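Local coordinates for protein serine protease (Nocardiopsis alba, PDB 2OUA) that probably cleaves peptide bonds inside other proteins, as the acid-resistant protease domain of a longer precursor in the chymotrypsin-like S1 family, at residues S25-F30 with F64-S69; V43-G48 with S69-T74; S91-I96 with Q115-T120. All blocks are in the same frame, centred on the assembly; numbering follows the deposited sequence.

The protease domain has the two-barrel chymotrypsin-like fold, and the three contacts sample both halves. Interactions 1 and 2 are neighbours in the N-terminal half, their centres about 9 Å apart; both reach the same antiparallel sheet, both include Ser-69, and their segments alternate along the chain. They touch directly where Phe-71 and Leu-73 pack against Pro-28, Gly-29 and Phe-30, and so form one continuous packed region. Interaction 3 comes later in the sequence and lies across the chain's centre, about 27 Å from interaction 1 and about 30 Å from interaction 2 between centres. It is a separate surface contact of the second barrel, tying the loop before strand 99-104 to the end of strand 108-116.

Interaction 1. Residues S25-F30 with F64-S69; sequences SGQPGF and FVRGTS
Strands 28-32 and 62-69 run antiparallel in the N-terminal beta-barrel of the chymotrypsin-like fold, with Phe-30 and Val-65 as a hydrogen-bonded pair and Gly-29 opposite Arg-66 as the next, non-hydrogen-bonded one. Val-65 N donates to Phe-30 O at 2.9 Å in an almost straight bond (176°), and Gly-67 N to Pro-28 O at 2.7 Å. Val-65, beta-branched and so suited to a strand, sets its CB over one face of the Phe-30 ring, offset toward the rim and 3.9 Å from the centroid; its CG2 lies 3.7 Å from Phe-30 CE1. Phe-64 has CG anti to the backbone N (chi1 176°), and its ring comes against the partner strand, CZ 3.8 Å from Gly-29 CA. The absence of a side chain at Gly-29 permits this approach. Toward the start of 25-30, where both side chains are partly exposed, Arg-66 NE makes a weak bond of 3.1 Å to Gln-27 OE1, their flat groups turned 58° apart; the firmer partner of that oxygen is Asn-23. Strand 48-56 pairs with strand 62-69 as well, Val-51 bonding Arg-66 through the backbone, while Tyr-9 meets the Phe-30 ring.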
loop_
_atom_site.group_PDB
_atom_site.type_symbol
_atom_site.label_atom_id
_atom_site.label_comp_id
_atom_site.label_asym_id
_atom_site.label_seq_id
_atom_site.Cartn_x
_atom_site.Cartn_y
_atom_site.Cartn_z
ATOM N N SER A 25 -19.261 5.247 -4.211
ATOM C CA SER A 25 -20.455 4.508 -4.614
ATOM C C SER A 25 -20.661 3.252 -3.770
ATOM O O SER A 25 -21.591 2.481 -4.007
ATOM C CB SER A 25 -20.371 4.117 -6.093
ATOM O OG SER A 25 -20.477 5.254 -6.932
ATOM N N GLY A 26 -19.786 3.049 -2.789
ATOM C CA GLY A 26 -19.902 1.883 -1.930
ATOM C C GLY A 26 -19.349 0.624 -2.570
ATOM O O GLY A 26 -19.632 -0.490 -2.128
ATOM N N GLN A 27 -18.553 0.795 -3.618
ATOM C CA GLN A 27 -17.970 -0.341 -4.317
ATOM C C GLN A 27 -16.648 -0.728 -3.653
ATOM O O GLN A 27 -15.828 0.134 -3.331
ATOM C CB GLN A 27 -17.775 0.022 -5.789
ATOM C CG GLN A 27 -19.054 0.577 -6.403
ATOM C CD GLN A 27 -18.858 1.151 -7.789
ATOM O OE1 GLN A 27 -17.902 1.884 -8.041
ATOM N NE2 GLN A 27 -19.776 0.836 -8.693
ATOM N N PRO A 28 -16.433 -2.036 -3.442
ATOM C CA PRO A 28 -15.224 -2.571 -2.810
ATOM C C PRO A 28 -13.977 -2.504 -3.680
ATOM O O PRO A 28 -14.047 -2.619 -4.901
ATOM C CB PRO A 28 -15.624 -4.008 -2.494
ATOM C CG PRO A 28 -16.435 -4.365 -3.700
ATOM C CD PRO A 28 -17.313 -3.133 -3.887
ATOM N N GLY A 29 -12.831 -2.323 -3.031
ATOM C CA GLY A 29 -11.570 -2.251 -3.745
ATOM C C GLY A 29 -10.449 -2.108 -2.739
ATOM O O GLY A 29 -10.591 -2.522 -1.586
ATOM N N PHE A 30 -9.329 -1.529 -3.158
ATOM C CA PHE A 30 -8.216 -1.325 -2.237
ATOM C C PHE A 30 -7.252 -0.276 -2.758
ATOM O O PHE A 30 -7.110 -0.100 -3.967
ATOM C CB PHE A 30 -7.475 -2.650 -1.980
ATOM C CG PHE A 30 -6.867 -3.279 -3.215
ATOM C CD1 PHE A 30 -5.678 -2.792 -3.756
ATOM C CD2 PHE A 30 -7.477 -4.377 -3.818
ATOM C CE1 PHE A 30 -5.097 -3.394 -4.879
ATOM C CE2 PHE A 30 -6.907 -4.988 -4.946
ATOM C CZ PHE A 30 -5.713 -4.495 -5.476
ATOM N N PHE A 64 -6.268 3.468 -6.580
ATOM C CA PHE A 64 -7.392 2.756 -5.988
ATOM C C PHE A 64 -7.864 1.763 -7.031
ATOM O O PHE A 64 -8.181 2.140 -8.164
ATOM C CB PHE A 64 -8.555 3.686 -5.636
ATOM C CG PHE A 64 -9.773 2.949 -5.119
ATOM C CD1 PHE A 64 -9.740 2.300 -3.884
ATOM C CD2 PHE A 64 -10.932 2.860 -5.892
ATOM C CE1 PHE A 64 -10.843 1.569 -3.427
ATOM C CE2 PHE A 64 -12.041 2.132 -5.446
ATOM C CZ PHE A 64 -11.996 1.485 -4.211
ATOM N N VAL A 65 -7.881 0.494 -6.651
ATOM C CA VAL A 65 -8.334 -0.564 -7.537
ATOM C C VAL A 65 -9.751 -0.919 -7.112
ATOM O O VAL A 65 -9.990 -1.236 -5.949
ATOM C CB VAL A 65 -7.445 -1.818 -7.410
ATOM C CG1 VAL A 65 -8.059 -2.976 -8.187
ATOM C CG2 VAL A 65 -6.047 -1.513 -7.941
ATOM N N ARG A 66 -10.685 -0.847 -8.055
ATOM C CA ARG A 66 -12.084 -1.170 -7.786
ATOM C C ARG A 66 -12.353 -2.614 -8.198
ATOM O O ARG A 66 -12.009 -3.026 -9.306
ATOM C CB ARG A 66 -12.999 -0.221 -8.567
ATOM C CG ARG A 66 -14.430 -0.716 -8.728
ATOM C CD ARG A 66 -15.263 0.292 -9.502
ATOM N NE ARG A 66 -16.567 -0.244 -9.882
ATOM C CZ ARG A 66 -16.766 -1.085 -10.895
ATOM N NH1 ARG A 66 -15.743 -1.489 -11.634
ATOM N NH2 ARG A 66 -17.989 -1.519 -11.164
ATOM N N GLY A 67 -12.956 -3.381 -7.300
ATOM C CA GLY A 67 -13.252 -4.766 -7.615
ATOM C C GLY A 67 -14.410 -4.867 -8.588
ATOM O O GLY A 67 -15.404 -4.156 -8.446
ATOM N N THR A 68 -14.280 -5.733 -9.584
ATOM C CA THR A 68 -15.343 -5.927 -10.561
ATOM C C THR A 68 -15.989 -7.289 -10.321
ATOM O O THR A 68 -17.129 -7.532 -10.725
ATOM C CB THR A 68 -14.814 -5.840 -12.009
ATOM O OG1 THR A 68 -13.727 -6.753 -12.182
ATOM C CG2 THR A 68 -14.341 -4.420 -12.314
ATOM N N SER A 69 -15.253 -8.180 -9.659
ATOM C CA SER A 69 -15.786 -9.498 -9.342
ATOM C C SER A 69 -15.028 -10.188 -8.211
ATOM O O SER A 69 -13.796 -10.164 -8.155
ATOM C CB SER A 69 -15.791 -10.400 -10.583
ATOM O OG SER A 69 -14.481 -10.736 -10.993
#

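Interaction 2. Residues V43-G48 with S69-T74; sequences VSIGNG and SNFTLT
The side-chain amides of Asn-47 and Asn-70 lie stacked, their planes only 4° apart, with the two ND2 atoms 3.7 Å from each other. The second flat group, the Phe-71 ring, meets Gly-48 at its edge: the carbonyl carbon C of Gly-48 lies near the ring plane, 3.9 Å from Phe-71 CE1. The same CE1 of Phe-71 receives the CG2 methyl of Ile-45 at 3.8 Å, the two side chains crossing at about a right angle, and the small glycine lets the ring come close to the backbone.

CG of Asn-70 stands anti to its own carbonyl carbon (chi1 -59°), and from there its ND2 donates to Asn-47 O at 3.0 Å and 158°, tilted out of the carbonyl plane. A water donates to that oxygen too, at 2.9 Å, and bonds Ser-69 OG, so Asn-47 O has two donors. Asn-47 turns its own OD1 to the N of Ala-1, the chain's amino terminus.

Asparagine at 70 suits its left-handed backbone conformation, as glycine suits the positive phi of Gly-46. Ile-45 to Gly-48 is a type II' turn, closed by Gly-48 N to Ile-45 O at 2.7 Å and by the reverse bond: the tight two-residue hairpin joining strands 42-45 and 48-56 of the N-terminal barrel. It packs against 69-71, just before strand 72-74, which pairs in parallel with strand 2-5.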
loop_
_atom_site.group_PDB
_atom_site.type_symbol
_atom_site.label_atom_id
_atom_site.label_comp_id
_atom_site.label_asym_id
_atom_site.label_seq_id
_atom_site.Cartn_x
_atom_site.Cartn_y
_atom_site.Cartn_z
ATOM N N VAL A 43 -6.675 -6.028 -12.877
ATOM C CA VAL A 43 -6.026 -6.698 -11.762
ATOM C C VAL A 43 -6.640 -8.059 -11.458
ATOM O O VAL A 43 -7.846 -8.254 -11.608
ATOM C CB VAL A 43 -6.134 -5.837 -10.478
ATOM C CG1 VAL A 43 -5.740 -6.654 -9.256
ATOM C CG2 VAL A 43 -5.249 -4.606 -10.607
ATOM N N SER A 44 -5.794 -8.986 -11.025
ATOM C CA SER A 44 -6.225 -10.324 -10.635
ATOM C C SER A 44 -5.640 -10.648 -9.269
ATOM O O SER A 44 -4.444 -10.455 -9.030
ATOM C CB SER A 44 -5.752 -11.380 -11.638
ATOM O OG SER A 44 -6.545 -11.373 -12.809
ATOM N N ILE A 45 -6.493 -11.113 -8.363
ATOM C CA ILE A 45 -6.064 -11.513 -7.030
ATOM C C ILE A 45 -6.947 -12.690 -6.638
ATOM O O ILE A 45 -8.134 -12.529 -6.351
ATOM C CB ILE A 45 -6.198 -10.358 -6.002
ATOM C CG1 ILE A 45 -5.915 -10.892 -4.597
ATOM C CG2 ILE A 45 -7.567 -9.715 -6.092
ATOM C CD1 ILE A 45 -5.760 -9.806 -3.552
ATOM N N GLY A 46 -6.363 -13.882 -6.646
ATOM C CA GLY A 46 -7.137 -15.066 -6.332
ATOM C C GLY A 46 -8.202 -15.158 -7.406
ATOM O O GLY A 46 -7.908 -14.967 -8.588
ATOM N N ASN A 47 -9.440 -15.428 -7.012
ATOM C CA ASN A 47 -10.536 -15.525 -7.968
ATOM C C ASN A 47 -11.154 -14.140 -8.137
ATOM O O ASN A 47 -12.222 -13.988 -8.731
ATOM C CB ASN A 47 -11.590 -16.508 -7.457
ATOM C CG ASN A 47 -12.331 -15.988 -6.240
ATOM O OD1 ASN A 47 -11.795 -15.189 -5.469
ATOM N ND2 ASN A 47 -13.562 -16.449 -6.052
ATOM N N GLY A 48 -10.476 -13.131 -7.601
ATOM C CA GLY A 48 -10.978 -11.771 -7.696
ATOM C C GLY A 48 -10.436 -11.015 -8.892
ATOM O O GLY A 48 -9.327 -11.277 -9.353
ATOM N N SER A 69 -15.253 -8.180 -9.659
ATOM C CA SER A 69 -15.786 -9.498 -9.342
ATOM C C SER A 69 -15.028 -10.188 -8.211
ATOM O O SER A 69 -13.796 -10.164 -8.155
ATOM C CB SER A 69 -15.791 -10.400 -10.583
ATOM O OG SER A 69 -14.481 -10.736 -10.993
ATOM N N ASN A 70 -15.794 -10.787 -7.305
ATOM C CA ASN A 70 -15.258 -11.523 -6.168
ATOM C C ASN A 70 -14.278 -10.795 -5.255
ATOM O O ASN A 70 -13.200 -11.304 -4.952
ATOM C CB ASN A 70 -14.630 -12.827 -6.654
ATOM C CG ASN A 70 -15.623 -13.704 -7.384
ATOM O OD1 ASN A 70 -16.762 -13.859 -6.948
ATOM N ND2 ASN A 70 -15.195 -14.287 -8.498
ATOM N N PHE A 71 -14.657 -9.602 -4.813
ATOM C CA PHE A 71 -13.828 -8.839 -3.889
ATOM C C PHE A 71 -14.533 -8.845 -2.536
ATOM O O PHE A 71 -15.626 -8.299 -2.404
ATOM C CB PHE A 71 -13.664 -7.392 -4.367
ATOM C CG PHE A 71 -12.372 -7.124 -5.095
ATOM C CD1 PHE A 71 -11.884 -8.024 -6.037
ATOM C CD2 PHE A 71 -11.665 -5.949 -4.862
ATOM C CE1 PHE A 71 -10.709 -7.752 -6.740
ATOM C CE2 PHE A 71 -10.489 -5.669 -5.560
ATOM C CZ PHE A 71 -10.011 -6.570 -6.499
ATOM N N THR A 72 -13.920 -9.484 -1.545
ATOM C CA THR A 72 -14.487 -9.520 -0.199
ATOM C C THR A 72 -13.533 -8.731 0.688
ATOM O O THR A 72 -12.400 -9.146 0.900
ATOM C CB THR A 72 -14.597 -10.958 0.331
ATOM O OG1 THR A 72 -15.520 -11.697 -0.477
ATOM C CG2 THR A 72 -15.088 -10.954 1.771
ATOM N N LEU A 73 -13.993 -7.596 1.202
ATOM C CA LEU A 73 -13.137 -6.753 2.027
ATOM C C LEU A 73 -12.937 -7.258 3.448
ATOM O O LEU A 73 -13.794 -7.946 4.008
ATOM C CB LEU A 73 -13.688 -5.324 2.078
ATOM C CG LEU A 73 -13.947 -4.626 0.737
ATOM C CD1 LEU A 73 -14.322 -3.179 0.995
ATOM C CD2 LEU A 73 -12.712 -4.700 -0.149
ATOM N N THR A 74 -11.787 -6.912 4.015
ATOM C CA THR A 74 -11.443 -7.274 5.384
ATOM C C THR A 74 -10.732 -6.063 5.967
ATOM O O THR A 74 -10.375 -5.140 5.230
ATOM C CB THR A 74 -10.458 -8.466 5.465
ATOM O OG1 THR A 74 -9.134 -8.019 5.130
ATOM C CG2 THR A 74 -10.874 -9.580 4.512
HETATM O O HOH W 1 -13.884 -13.548 -11.084
#

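Interaction 3. Residues S91-I96 with Q115-T120; sequences SSTAPI and QARNQT. With SO4 (sulfate ion), chain D.
Ala-94 O is gripped by both terminal nitrogens of Arg-117. The bond from Arg-117 NH2 to Ala-94 O is the stronger, 2.7 Å long with an angle of 148°, lying in the carbonyl plane and close to the guanidinium plane; the bond from Arg-117 NH1 to Ala-94 O, 3.0 Å, is bent and weak. A backbone carbonyl therefore sits in the fork of the guanidinium, a place arginine suits because NH1 and NH2 each direct one N-H into the fork between them. CG of Arg-117 is anti to its carbonyl carbon (chi1 -67°), and the chain, extended from CG to NE, carries the guanidinium across to the loop.

Thr-93 reaches tip to tip toward Arg-117 and lays its CG2 methyl over one face of the guanidinium, offset toward the rim, with Thr-93 CG2 3.2 Å from Arg-117 NH2, a tight fit. Ile-96 slides past the arginine in the opposite direction: its CD1 lies 3.8 Å from Arg-117 CG and also packs on Ala-116 CA, while Ile-96 CG2 touches Gln-115 O at 3.5 Å. A sulfate ion, probably from the crystallisation liquor, accepts a bond of 2.8 Å from Ile-96 N at its O2. Sulfate O2 also lies at the guanidinium edge, 3.4 Å from Arg-117 NH1.

Glu-174 forms a salt bridge with Arg-117 NE, so carboxylate and carbonyl together probably fix the rotation of the guanidinium. The positive charge probably helps draw the sulfate. Acid could weaken the salt bridge, whereas the Ala-94 carbonyl, unlike the Glu-174 carboxylate, has no group that titrates in this range.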
loop_
_atom_site.group_PDB
_atom_site.type_symbol
_atom_site.label_atom_id
_atom_site.label_comp_id
_atom_site.label_asym_id
_atom_site.label_seq_id
_atom_site.Cartn_x
_atom_site.Cartn_y
_atom_site.Cartn_z
ATOM N N SER A 91 -7.010 5.292 10.515
ATOM C CA SER A 91 -5.805 5.782 9.864
ATOM C C SER A 91 -5.233 7.023 10.541
ATOM O O SER A 91 -4.778 7.946 9.868
ATOM C CB SER A 91 -6.079 6.082 8.383
ATOM O OG SER A 91 -7.108 7.042 8.227
ATOM N N SER A 92 -5.266 7.054 11.870
ATOM C CA SER A 92 -4.707 8.190 12.593
ATOM C C SER A 92 -3.209 8.186 12.311
ATOM O O SER A 92 -2.547 7.153 12.433
ATOM C CB SER A 92 -4.953 8.062 14.098
ATOM O OG SER A 92 -6.334 8.147 14.395
ATOM N N THR A 93 -2.686 9.346 11.934
ATOM C CA THR A 93 -1.274 9.485 11.605
ATOM C C THR A 93 -0.358 9.253 12.800
ATOM O O THR A 93 -0.554 9.828 13.871
ATOM C CB THR A 93 -0.990 10.888 11.030
ATOM O OG1 THR A 93 -1.838 11.117 9.898
ATOM C CG2 THR A 93 0.459 11.001 10.592
ATOM N N ALA A 94 0.646 8.407 12.605
ATOM C CA ALA A 94 1.609 8.107 13.653
ATOM C C ALA A 94 2.693 9.184 13.646
ATOM O O ALA A 94 3.071 9.698 12.588
ATOM C CB ALA A 94 2.228 6.731 13.421
ATOM N N PRO A 95 3.206 9.544 14.830
ATOM C CA PRO A 95 4.246 10.573 14.917
ATOM C C PRO A 95 5.602 10.120 14.392
ATOM O O PRO A 95 5.895 8.924 14.331
ATOM C CB PRO A 95 4.305 10.866 16.413
ATOM C CG PRO A 95 4.056 9.504 17.005
ATOM C CD PRO A 95 2.878 9.020 16.170
ATOM N N ILE A 96 6.426 11.088 14.007
ATOM C CA ILE A 96 7.772 10.788 13.549
ATOM C C ILE A 96 8.401 10.070 14.740
ATOM O O ILE A 96 8.155 10.449 15.883
ATOM C CB ILE A 96 8.565 12.086 13.274
ATOM C CG1 ILE A 96 7.953 12.826 12.080
ATOM C CG2 ILE A 96 10.039 11.765 13.040
ATOM C CD1 ILE A 96 8.004 12.055 10.784
ATOM N N GLN A 115 10.845 7.946 9.844
ATOM C CA GLN A 115 11.932 8.912 9.971
ATOM C C GLN A 115 11.648 10.356 9.583
ATOM O O GLN A 115 12.095 11.280 10.264
ATOM C CB GLN A 115 13.146 8.403 9.187
ATOM C CG GLN A 115 13.637 7.040 9.666
ATOM C CD GLN A 115 14.816 6.510 8.869
ATOM O OE1 GLN A 115 14.799 6.508 7.639
ATOM N NE2 GLN A 115 15.843 6.037 9.571
ATOM N N ALA A 116 10.917 10.563 8.495
ATOM C CA ALA A 116 10.621 11.917 8.055
ATOM C C ALA A 116 9.490 11.931 7.045
ATOM O O ALA A 116 9.268 10.949 6.335
ATOM C CB ALA A 116 11.865 12.542 7.440
ATOM N N ARG A 117 8.776 13.050 6.988
ATOM C CA ARG A 117 7.678 13.209 6.048
ATOM C C ARG A 117 8.025 14.298 5.036
ATOM O O ARG A 117 9.077 14.934 5.135
ATOM C CB ARG A 117 6.376 13.571 6.783
ATOM C CG ARG A 117 5.843 12.447 7.671
ATOM C CD ARG A 117 4.350 12.588 7.956
ATOM N NE ARG A 117 3.782 11.311 8.394
ATOM C CZ ARG A 117 3.792 10.870 9.649
ATOM N NH1 ARG A 117 4.327 11.610 10.613
ATOM N NH2 ARG A 117 3.296 9.669 9.935
ATOM N N ASN A 118 7.148 14.490 4.056
ATOM C CA ASN A 118 7.346 15.509 3.032
ATOM C C ASN A 118 8.638 15.282 2.254
ATOM O O ASN A 118 9.375 16.227 1.978
ATOM C CB ASN A 118 7.387 16.899 3.678
ATOM C CG ASN A 118 6.252 17.120 4.663
ATOM O OD1 ASN A 118 5.078 17.111 4.291
ATOM N ND2 ASN A 118 6.602 17.321 5.930
ATOM N N GLN A 119 8.906 14.033 1.897
ATOM C CA GLN A 119 10.119 13.703 1.161
ATOM C C GLN A 119 9.873 13.580 -0.340
ATOM O O GLN A 119 8.818 13.116 -0.780
ATOM C CB GLN A 119 10.710 12.385 1.680
ATOM C CG GLN A 119 11.045 12.381 3.169
ATOM C CD GLN A 119 12.170 13.335 3.515
ATOM O OE1 GLN A 119 13.326 13.096 3.174
ATOM N NE2 GLN A 119 11.831 14.429 4.185
ATOM N N THR A 120 10.852 14.017 -1.120
ATOM C CA THR A 120 10.774 13.908 -2.571
ATOM C C THR A 120 11.871 12.931 -2.975
ATOM O O THR A 120 13.014 13.037 -2.516
ATOM C CB THR A 120 11.013 15.268 -3.275
ATOM O OG1 THR A 120 9.957 16.175 -2.940
ATOM C CG2 THR A 120 11.047 15.085 -4.787
HETATM S S SO4 D . 5.182 14.540 14.428
HETATM O O1 SO4 D . 4.176 14.210 15.455
HETATM O O2 SO4 D . 5.137 13.525 13.354
HETATM O O3 SO4 D . 4.893 15.878 13.877
HETATM O O4 SO4 D . 6.522 14.534 15.038
#